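Local coordinates for dihydrofolate reductase (Enterococcus faecalis, PDB 4M7U) that catalyses the NADPH-dependent reduction of 7,8-dihydrofolate to 5,6,7,8-tetrahydrofolate, at the NADP nicotinamide-adenine-dinucleotide phosphate site. Residues are numbered along the deposited sequence; one frame, centred on the assembly and turned at random.

The NADP nicotinamide-adenine-dinucleotide phosphate site. Residues 51-54, 71-73, 86-88, 106-110, 113, 133-134. With NAP (NADP nicotinamide-adenine-dinucleotide phosphate), chain B.
NADP(H), the cofactor of this dihydrofolate reductase, lies extended across the family's nucleotide-binding cleft, though the ligand is partly occupied, with two conformers modelled. At the adenine end, Glu113 accepts a hydrogen bond at OE2 from the amino group N6A (2.9 Å), which comes from above the carboxylate plane. Glu113 OE1 lies 2.8 Å from adenine N7A, a clash of two acceptors unless one carries a proton, which cannot be seen here. Two linked waters connect N6A and N1A to Val88 N and His86 O. The branched Leu71, CG anti to its backbone N, lays CG over both adenine rings, while Val109 CG1 touches C8A.

The 2'-phosphate, which distinguishes NADP from NAD, meets Arg52 side-on. A bend at chi3 (59°) brings the flat guanidinium edge-on to the phosphate, so NE reaches O2X (2.6 Å) in a salt bridge and NH2 donates to O1X (3.0 Å, 169° at H). Thr72 OG1, anti to its backbone N, gives O2X a second donor. Ser73 is small enough for both its N and OG to bind O3X; His86 ND1 donates to Thr72 O, probably steadying this backbone.

At the diphosphate, the N-terminal ends of helices 52-57 and 108-114 present N-H groups that probably help offset its charge. O2A is gripped by Thr54 N, by its hydroxyl OG1 at 2.5 Å and by Gly107 N at 2.9 Å. The family's conserved Gly106-Gly107 cis peptide needs a backbone turn (Gly106 phi 111°) that suits glycine; Val109 N binds O1N.

Beyond, Thr134 OG1 packs against nicotinamide C6N at 3.5 Å, its rotation probably held by donating to Asp133 OD1.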
# COMPACT_ATOMS: atom_id res chain seq x y z
N GLY A 51 -4.38 5.85 4.26
CA GLY A 51 -4.80 6.48 5.50
C GLY A 51 -4.52 7.97 5.41
O GLY A 51 -3.69 8.40 4.60
N ARG A 52 -5.19 8.77 6.24
CA ARG A 52 -5.04 10.22 6.16
C ARG A 52 -3.59 10.68 6.32
O ARG A 52 -3.12 11.54 5.57
CB ARG A 52 -5.94 10.94 7.17
CG ARG A 52 -5.67 12.45 7.22
CD ARG A 52 -6.48 13.14 8.30
NE ARG A 52 -6.19 12.60 9.63
CZ ARG A 52 -5.12 12.91 10.35
NH1 ARG A 52 -4.22 13.76 9.88
NH2 ARG A 52 -4.94 12.36 11.55
N ALA A 53 -2.88 10.11 7.30
CA ALA A 53 -1.54 10.61 7.63
C ALA A 53 -0.57 10.42 6.47
O ALA A 53 0.25 11.31 6.18
CB ALA A 53 -1.01 9.94 8.88
N THR A 54 -0.66 9.26 5.82
CA THR A 54 0.15 8.98 4.63
C THR A 54 -0.22 9.91 3.49
O THR A 54 0.66 10.43 2.79
CB THR A 54 -0.06 7.51 4.18
OG1 THR A 54 0.43 6.63 5.19
CG2 THR A 54 0.66 7.22 2.88
N LEU A 71 -8.73 7.49 3.73
CA LEU A 71 -9.51 6.96 4.85
C LEU A 71 -9.34 7.88 6.06
O LEU A 71 -8.21 8.22 6.42
CB LEU A 71 -9.03 5.54 5.17
CG LEU A 71 -9.84 4.58 6.05
CD1 LEU A 71 -11.28 4.51 5.60
CD2 LEU A 71 -9.20 3.20 5.99
N THR A 72 -10.45 8.32 6.65
CA THR A 72 -10.42 9.23 7.81
C THR A 72 -11.73 9.14 8.56
O THR A 72 -12.77 8.90 7.96
CB THR A 72 -10.14 10.70 7.37
OG1 THR A 72 -10.11 11.57 8.52
CG2 THR A 72 -11.20 11.19 6.40
N SER A 73 -11.68 9.32 9.88
CA SER A 73 -12.90 9.31 10.69
C SER A 73 -13.62 10.67 10.64
O SER A 73 -14.78 10.78 11.01
CB SER A 73 -12.60 8.91 12.13
OG SER A 73 -11.77 9.86 12.76
N HIS A 86 -14.81 6.52 5.35
CA HIS A 86 -14.74 6.67 6.81
C HIS A 86 -14.75 5.38 7.61
O HIS A 86 -14.92 5.40 8.83
CB HIS A 86 -15.87 7.58 7.30
CG HIS A 86 -15.96 8.88 6.56
ND1 HIS A 86 -15.16 9.96 6.86
CD2 HIS A 86 -16.75 9.27 5.53
CE1 HIS A 86 -15.46 10.96 6.05
NE2 HIS A 86 -16.41 10.57 5.23
N SER A 87 -14.57 4.25 6.94
CA SER A 87 -14.53 2.97 7.64
C SER A 87 -14.01 1.88 6.74
O SER A 87 -14.06 1.98 5.51
CB SER A 87 -15.92 2.59 8.15
OG SER A 87 -16.78 2.28 7.07
N VAL A 88 -13.50 0.83 7.38
CA VAL A 88 -13.07 -0.39 6.71
C VAL A 88 -14.22 -0.97 5.91
O VAL A 88 -14.04 -1.35 4.75
CB VAL A 88 -12.57 -1.43 7.71
CG1 VAL A 88 -12.42 -2.79 7.05
CG2 VAL A 88 -11.25 -0.98 8.29
N GLY A 106 -1.18 1.86 2.47
CA GLY A 106 -0.71 2.25 3.79
C GLY A 106 -1.50 3.41 4.40
O GLY A 106 -2.52 3.82 3.83
N GLY A 107 -1.06 3.95 5.54
CA GLY A 107 0.16 3.54 6.23
C GLY A 107 -0.02 2.40 7.22
O GLY A 107 -0.75 1.44 6.94
N SER A 108 0.62 2.48 8.38
CA SER A 108 0.62 1.32 9.29
C SER A 108 -0.76 0.90 9.84
O SER A 108 -1.09 -0.29 9.86
CB SER A 108 1.62 1.55 10.43
OG SER A 108 1.65 0.40 11.27
N VAL A 109 -1.58 1.86 10.29
CA VAL A 109 -2.94 1.54 10.74
C VAL A 109 -3.78 0.89 9.65
O VAL A 109 -4.47 -0.12 9.88
CB VAL A 109 -3.69 2.80 11.23
CG1 VAL A 109 -5.14 2.44 11.57
CG2 VAL A 109 -3.01 3.39 12.45
N VAL A 110 -3.71 1.46 8.45
CA VAL A 110 -4.44 0.92 7.31
C VAL A 110 -4.01 -0.51 6.99
O VAL A 110 -4.85 -1.38 6.77
CB VAL A 110 -4.31 1.84 6.09
CG1 VAL A 110 -5.09 1.28 4.91
CG2 VAL A 110 -4.87 3.19 6.43
N GLU A 113 -5.32 -3.11 9.57
CA GLU A 113 -6.76 -3.34 9.48
C GLU A 113 -7.18 -4.08 8.25
O GLU A 113 -8.17 -4.80 8.27
CB GLU A 113 -7.50 -2.01 9.37
CG GLU A 113 -7.34 -1.09 10.51
CD GLU A 113 -7.96 0.23 10.18
OE1 GLU A 113 -7.67 0.76 9.07
OE2 GLU A 113 -8.76 0.71 11.01
N ASP A 133 10.03 6.73 11.94
CA ASP A 133 9.20 6.72 13.13
C ASP A 133 7.98 5.83 12.94
O ASP A 133 7.21 5.60 13.88
CB ASP A 133 8.76 8.15 13.47
CG ASP A 133 8.13 8.85 12.28
OD1 ASP A 133 7.38 8.18 11.54
OD2 ASP A 133 8.39 10.06 12.06
N THR A 134 7.80 5.31 11.72
CA THR A 134 6.63 4.49 11.40
C THR A 134 7.03 3.14 10.79
O THR A 134 7.78 3.07 9.81
CB THR A 134 5.70 5.20 10.41
OG1 THR A 134 5.46 6.55 10.84
CG2 THR A 134 4.37 4.44 10.29
PA NAP B . -1.87 6.06 8.31
O1A NAP B . -2.25 4.55 8.42
O2A NAP B . -1.40 6.43 6.92
O5B NAP B . -3.14 6.93 8.60
C5B NAP B . -3.81 6.81 9.82
C4B NAP B . -5.13 7.52 9.78
O4B NAP B . -6.07 7.06 8.71
C3B NAP B . -5.95 7.73 11.03
O3B NAP B . -5.49 8.53 12.05
C2B NAP B . -7.29 8.00 10.47
O2B NAP B . -7.63 9.28 10.08
C1B NAP B . -7.33 6.86 9.48
N9A NAP B . -7.98 5.59 9.45
C8A NAP B . -7.34 4.42 9.49
N7A NAP B . -8.34 3.40 9.62
C5A NAP B . -9.59 4.03 9.68
C6A NAP B . -10.88 3.51 9.80
N6A NAP B . -11.07 2.08 9.89
N1A NAP B . -11.91 4.35 9.84
C2A NAP B . -11.72 5.71 9.74
N3A NAP B . -10.43 6.23 9.62
C4A NAP B . -9.40 5.37 9.59
O3 NAP B . -0.80 6.47 9.39
PN NAP B . 0.26 5.50 10.06
O1N NAP B . -0.47 4.51 11.03
O2N NAP B . 1.06 4.71 9.05
O5D NAP B . 1.26 6.47 10.83
C5D NAP B . 1.42 7.76 10.30
C4D NAP B . 1.77 8.88 11.27
O4D NAP B . 1.88 8.59 12.72
C3D NAP B . 2.89 9.87 10.93
O3D NAP B . 2.59 11.14 10.67
C2D NAP B . 3.94 9.64 11.98
O2D NAP B . 4.89 10.59 12.27
C1D NAP B . 3.23 8.96 13.14
N1N NAP B . 3.87 8.23 14.21
C2N NAP B . 4.81 8.75 15.18
C3N NAP B . 5.30 7.86 16.34
C7N NAP B . 5.66 8.56 17.60
O7N NAP B . 4.97 9.51 17.96
N7N NAP B . 6.98 8.41 18.13
C4N NAP B . 5.09 6.33 16.29
C5N NAP B . 4.32 5.83 15.04
C6N NAP B . 3.85 6.81 13.95
P2B NAP B . -8.22 10.25 11.16
O1X NAP B . -7.17 10.44 12.31
O2X NAP B . -8.46 11.64 10.48
O3X NAP B . -9.49 9.66 11.71
O HOH W 1 -13.70 0.83 10.54
O HOH W 2 -14.36 3.48 11.08